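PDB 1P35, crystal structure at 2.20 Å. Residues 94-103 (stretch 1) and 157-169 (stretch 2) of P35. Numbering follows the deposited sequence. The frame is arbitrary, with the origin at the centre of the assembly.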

# COMPACT_ATOMS: atom_id res chain seq x y z
N TYR A 94 3.80 0.32 10.09
CA TYR A 94 3.83 -0.08 11.47
C TYR A 94 3.28 0.95 12.44
O TYR A 94 2.63 0.60 13.41
N PHE A 95 3.53 2.22 12.18
CA PHE A 95 3.06 3.22 13.11
C PHE A 95 1.59 3.56 12.82
O PHE A 95 1.23 3.86 11.68
N LYS A 96 0.74 3.50 13.84
CA LYS A 96 -0.66 3.82 13.61
C LYS A 96 -0.86 5.33 13.45
O LYS A 96 -0.14 6.12 14.05
N ASP A 97 -1.84 5.71 12.65
CA ASP A 97 -2.15 7.13 12.48
C ASP A 97 -2.56 7.81 13.80
O ASP A 97 -3.29 7.22 14.61
N GLU A 98 -2.09 9.04 14.01
CA GLU A 98 -2.49 9.81 15.19
C GLU A 98 -3.56 10.79 14.69
O GLU A 98 -3.56 11.17 13.52
N HIS A 99 -4.49 11.20 15.56
CA HIS A 99 -5.52 12.13 15.15
C HIS A 99 -5.48 13.45 15.87
O HIS A 99 -5.37 13.50 17.10
N TYR A 100 -5.51 14.54 15.10
CA TYR A 100 -5.54 15.82 15.73
C TYR A 100 -6.95 15.98 16.32
O TYR A 100 -7.93 15.43 15.79
N SER A 101 -7.03 16.73 17.42
CA SER A 101 -8.28 17.07 18.07
C SER A 101 -8.73 18.40 17.34
O SER A 101 -8.00 19.39 17.34
N VAL A 102 -9.91 18.38 16.73
CA VAL A 102 -10.44 19.51 15.98
C VAL A 102 -11.57 20.34 16.62
O VAL A 102 -12.57 19.78 17.16
N SER A 103 -11.40 21.66 16.56
CA SER A 103 -12.40 22.63 17.01
C SER A 103 -12.44 23.76 15.94
O SER A 103 -11.58 23.80 15.04
N GLY A 157 2.54 13.08 23.29
CA GLY A 157 3.20 11.79 23.31
C GLY A 157 3.27 11.02 22.00
O GLY A 157 3.87 9.95 21.98
N PHE A 158 2.70 11.55 20.91
CA PHE A 158 2.68 10.86 19.60
C PHE A 158 3.99 10.21 19.16
O PHE A 158 5.09 10.63 19.54
N GLU A 159 3.88 9.17 18.35
CA GLU A 159 5.09 8.52 17.88
C GLU A 159 5.65 9.17 16.60
O GLU A 159 4.97 9.31 15.57
N ASN A 160 6.91 9.58 16.71
CA ASN A 160 7.68 10.21 15.64
C ASN A 160 7.29 9.79 14.21
O ASN A 160 6.84 10.60 13.39
N GLY A 161 7.45 8.51 13.92
CA GLY A 161 7.13 8.04 12.59
C GLY A 161 5.68 7.95 12.14
O GLY A 161 5.44 7.46 11.06
N SER A 162 4.73 8.41 12.94
CA SER A 162 3.32 8.40 12.57
C SER A 162 2.85 9.51 11.61
O SER A 162 3.43 10.59 11.60
N ASN A 163 1.80 9.22 10.83
CA ASN A 163 1.13 10.26 10.05
C ASN A 163 0.16 10.84 11.08
O ASN A 163 -0.43 10.06 11.90
N GLN A 164 -0.01 12.17 11.07
CA GLN A 164 -0.93 12.85 11.98
C GLN A 164 -2.08 13.18 11.05
O GLN A 164 -1.85 13.82 10.04
N VAL A 165 -3.30 12.76 11.38
CA VAL A 165 -4.41 12.94 10.45
C VAL A 165 -5.66 13.60 11.04
O VAL A 165 -5.82 13.71 12.26
N LEU A 166 -6.51 14.10 10.15
CA LEU A 166 -7.76 14.73 10.58
C LEU A 166 -8.62 14.83 9.36
O LEU A 166 -8.12 14.81 8.25
N SER A 167 -9.93 14.88 9.58
CA SER A 167 -10.89 15.05 8.52
C SER A 167 -12.19 15.56 9.13
O SER A 167 -12.53 15.20 10.24
N PHE A 168 -12.92 16.39 8.41
CA PHE A 168 -14.14 16.92 8.95
C PHE A 168 -14.98 17.51 7.80
O PHE A 168 -14.45 17.77 6.71
N GLU A 169 -16.28 17.64 8.04
CA GLU A 169 -17.15 18.26 7.05
C GLU A 169 -17.45 19.68 7.50
O GLU A 169 -17.54 19.97 8.70

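Side-chain packing between residues 94-103 and 157-169 of P35, two segments of one chain that run parallel and bury 769 Å² between them. A short parallel ladder sets the register: Glu98 N donates to Asn163 O (2.9 Å), Val165 N to Glu98 O (2.7 Å) and Tyr100 N to Val165 O (3.0 Å). Glu98 pairs with Gln164 and His99 with Val165, and because successive side chains of a strand alternate, the side chains of the first pair lie on one face of the sheet and those of the second on the other.

At the N-terminal end, Phe95 points toward the second stretch. Its m rotamer (chi1 -57°, chi2 -86°) lays the ring over Gly161, whose CA sits 3.9 Å from the centroid of the Phe95 ring and 13° off the ring normal. The absence of a side chain makes this possible: a CB at Gly161 would lie 2.4 Å from Phe95 CE2, a clash. Glu159, poorly ordered and with chi1 between wells (-118°), approaches the same ring, OE1 lying 3.9 Å from Phe95 CE1. Ser162, m (-72°), brings its hydroxyl to the backbone of the first stretch, where OG donates to Lys96 O at 2.9 Å; its CB also meets Glu98 CG at 3.9 Å.

Lys96 directs its CA-to-CB bond away from the second stretch. Its p, t, t, p chain instead carries NZ to Glu98 OE1 (3.3 Å), a salt bridge whose hydrogen bond is weak. Glu98 is m at chi1 and again at chi2 (-69°, -74°), a folded conformation that holds its carboxylate near Phe158, with OE2 3.2 Å from Phe158 CB. The Phe158 ring, p at chi1, leads away from this contact. On the same face Gln164, also folded (m, m; -37°, -52°), places OE1 3.0 Å from Glu98 CB; that buried oxygen has no hydrogen-bond partner in the model.

Asp97, m, points sideways, yet its OD1 helps bind a water that joins the stretches. Water 1 donates to Asp97 OD1 (2.9 Å) and Phe95 O (2.8 Å) and accepts from Asn163 N (3.0 Å), giving that amide a partner ahead of the ladder. Asn163, likewise m, brings its CB within 3.7 Å of Asp97 OD1, while its own OD1 is satisfied elsewhere in the structure.

On the His99 face, Val165 (chi1 -44°, m) sets CG2 over the imidazole, 3.8 Å from the centroid of the His99 ring. His99 is m (-61°), with chi2 of 74° turning a ring face to the methyl; Val165 CG2 also lies 4.0 Å from Asp97 CB.

Farther along, buried Tyr100 points toward the second stretch, m with chi2 87°. Its CE1 touches Gln164 CB at 3.3 Å and its CD1 meets Leu166 CD2 at 3.9 Å. Leu166 is p at chi1, with chi2 off-well at 91°. Val102, t (179°), spreads its methyls over two neighbours: CG2 is 4.1 Å from Leu166 CB, and CG1 is 4.0 Å from CD2 of Phe168, a p rotamer.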

# COMPACT_ATOMS: atom_id res chain seq x y z
CB TYR A 94 5.26 -0.45 11.85
CG TYR A 94 5.49 -0.49 13.33
CD1 TYR A 94 5.84 0.66 14.03
CD2 TYR A 94 5.29 -1.66 14.05
CE1 TYR A 94 5.98 0.65 15.42
CE2 TYR A 94 5.42 -1.69 15.43
CZ TYR A 94 5.76 -0.54 16.11
OH TYR A 94 5.85 -0.59 17.49
CB PHE A 95 3.91 4.49 13.01
CG PHE A 95 5.39 4.27 13.25
CD1 PHE A 95 5.91 4.28 14.55
CD2 PHE A 95 6.28 4.22 12.17
CE1 PHE A 95 7.29 4.26 14.78
CE2 PHE A 95 7.68 4.20 12.38
CZ PHE A 95 8.18 4.23 13.70
CB LYS A 96 -1.56 3.34 14.75
CG LYS A 96 -1.35 4.06 16.09
CD LYS A 96 -2.43 3.65 17.12
CE LYS A 96 -1.95 3.86 18.57
NZ LYS A 96 -1.48 5.24 18.86
CB ASP A 97 -3.32 7.31 11.51
CG ASP A 97 -3.04 6.76 10.13
OD1 ASP A 97 -1.87 6.80 9.69
OD2 ASP A 97 -4.01 6.30 9.48
CB GLU A 98 -1.32 10.58 15.79
CG GLU A 98 -0.24 9.76 16.46
CD GLU A 98 -0.67 9.21 17.78
OE1 GLU A 98 -1.60 8.38 17.81
OE2 GLU A 98 -0.08 9.62 18.81
CB HIS A 99 -6.89 11.49 15.32
CG HIS A 99 -7.08 10.25 14.51
ND1 HIS A 99 -6.47 9.05 14.82
CD2 HIS A 99 -7.77 10.03 13.37
CE1 HIS A 99 -6.78 8.15 13.91
NE2 HIS A 99 -7.57 8.72 13.02
CB TYR A 100 -5.34 16.97 14.75
CG TYR A 100 -3.95 17.15 14.16
CD1 TYR A 100 -3.55 16.46 13.01
CD2 TYR A 100 -3.09 18.08 14.69
CE1 TYR A 100 -2.32 16.72 12.41
CE2 TYR A 100 -1.86 18.35 14.10
CZ TYR A 100 -1.47 17.68 12.96
OH TYR A 100 -0.25 17.98 12.39
CB SER A 101 -8.01 17.29 19.58
OG SER A 101 -9.21 17.52 20.28
CB VAL A 102 -10.98 19.00 14.58
CG1 VAL A 102 -11.56 20.10 13.78
CG2 VAL A 102 -9.82 18.30 13.82
CB SER A 103 -12.10 23.18 18.43
OG SER A 103 -10.94 23.99 18.49
CB PHE A 158 2.20 11.83 18.49
CG PHE A 158 3.22 12.87 18.07
CD1 PHE A 158 3.33 14.08 18.75
CD2 PHE A 158 4.08 12.63 17.02
CE1 PHE A 158 4.27 15.03 18.39
CE2 PHE A 158 5.05 13.59 16.64
CZ PHE A 158 5.14 14.78 17.32
CB GLU A 159 4.81 7.03 17.68
CG GLU A 159 5.66 6.14 18.58
CD GLU A 159 7.16 6.31 18.32
OE1 GLU A 159 7.54 7.10 17.42
OE2 GLU A 159 7.97 5.64 19.01
CB ASN A 160 9.16 9.88 15.87
CG ASN A 160 10.09 10.93 15.29
OD1 ASN A 160 10.03 12.11 15.65
ND2 ASN A 160 10.98 10.50 14.42
CB SER A 162 2.43 8.56 13.82
OG SER A 162 2.40 7.41 14.62
CB ASN A 163 0.29 9.69 8.91
CG ASN A 163 1.13 9.28 7.70
OD1 ASN A 163 1.89 10.07 7.16
ND2 ASN A 163 0.98 8.04 7.28
CB GLN A 164 -0.35 14.12 12.56
CG GLN A 164 1.13 14.05 12.87
CD GLN A 164 1.49 12.89 13.72
OE1 GLN A 164 0.66 12.40 14.49
NE2 GLN A 164 2.73 12.44 13.61
CB VAL A 165 -4.76 11.55 9.83
CG1 VAL A 165 -3.46 10.80 9.44
CG2 VAL A 165 -5.49 10.66 10.87
CB LEU A 166 -7.55 16.13 11.15
CG LEU A 166 -7.11 17.27 10.20
CD1 LEU A 166 -8.31 17.99 9.63
CD2 LEU A 166 -6.31 18.31 10.96
CB SER A 167 -11.11 13.74 7.74
OG SER A 167 -11.40 12.65 8.61
CB PHE A 168 -13.80 17.97 10.04
CG PHE A 168 -13.03 19.20 9.50
CD1 PHE A 168 -13.62 20.08 8.59
CD2 PHE A 168 -11.69 19.40 9.84
CE1 PHE A 168 -12.89 21.15 8.02
CE2 PHE A 168 -10.95 20.45 9.30
CZ PHE A 168 -11.55 21.32 8.37
CB GLU A 169 -18.48 17.52 6.90
CG GLU A 169 -18.39 16.31 6.01
CD GLU A 169 -19.61 15.45 6.08
OE1 GLU A 169 -20.71 16.02 6.05
OE2 GLU A 169 -19.48 14.21 6.14
O HOH W 1 0.77 6.44 10.73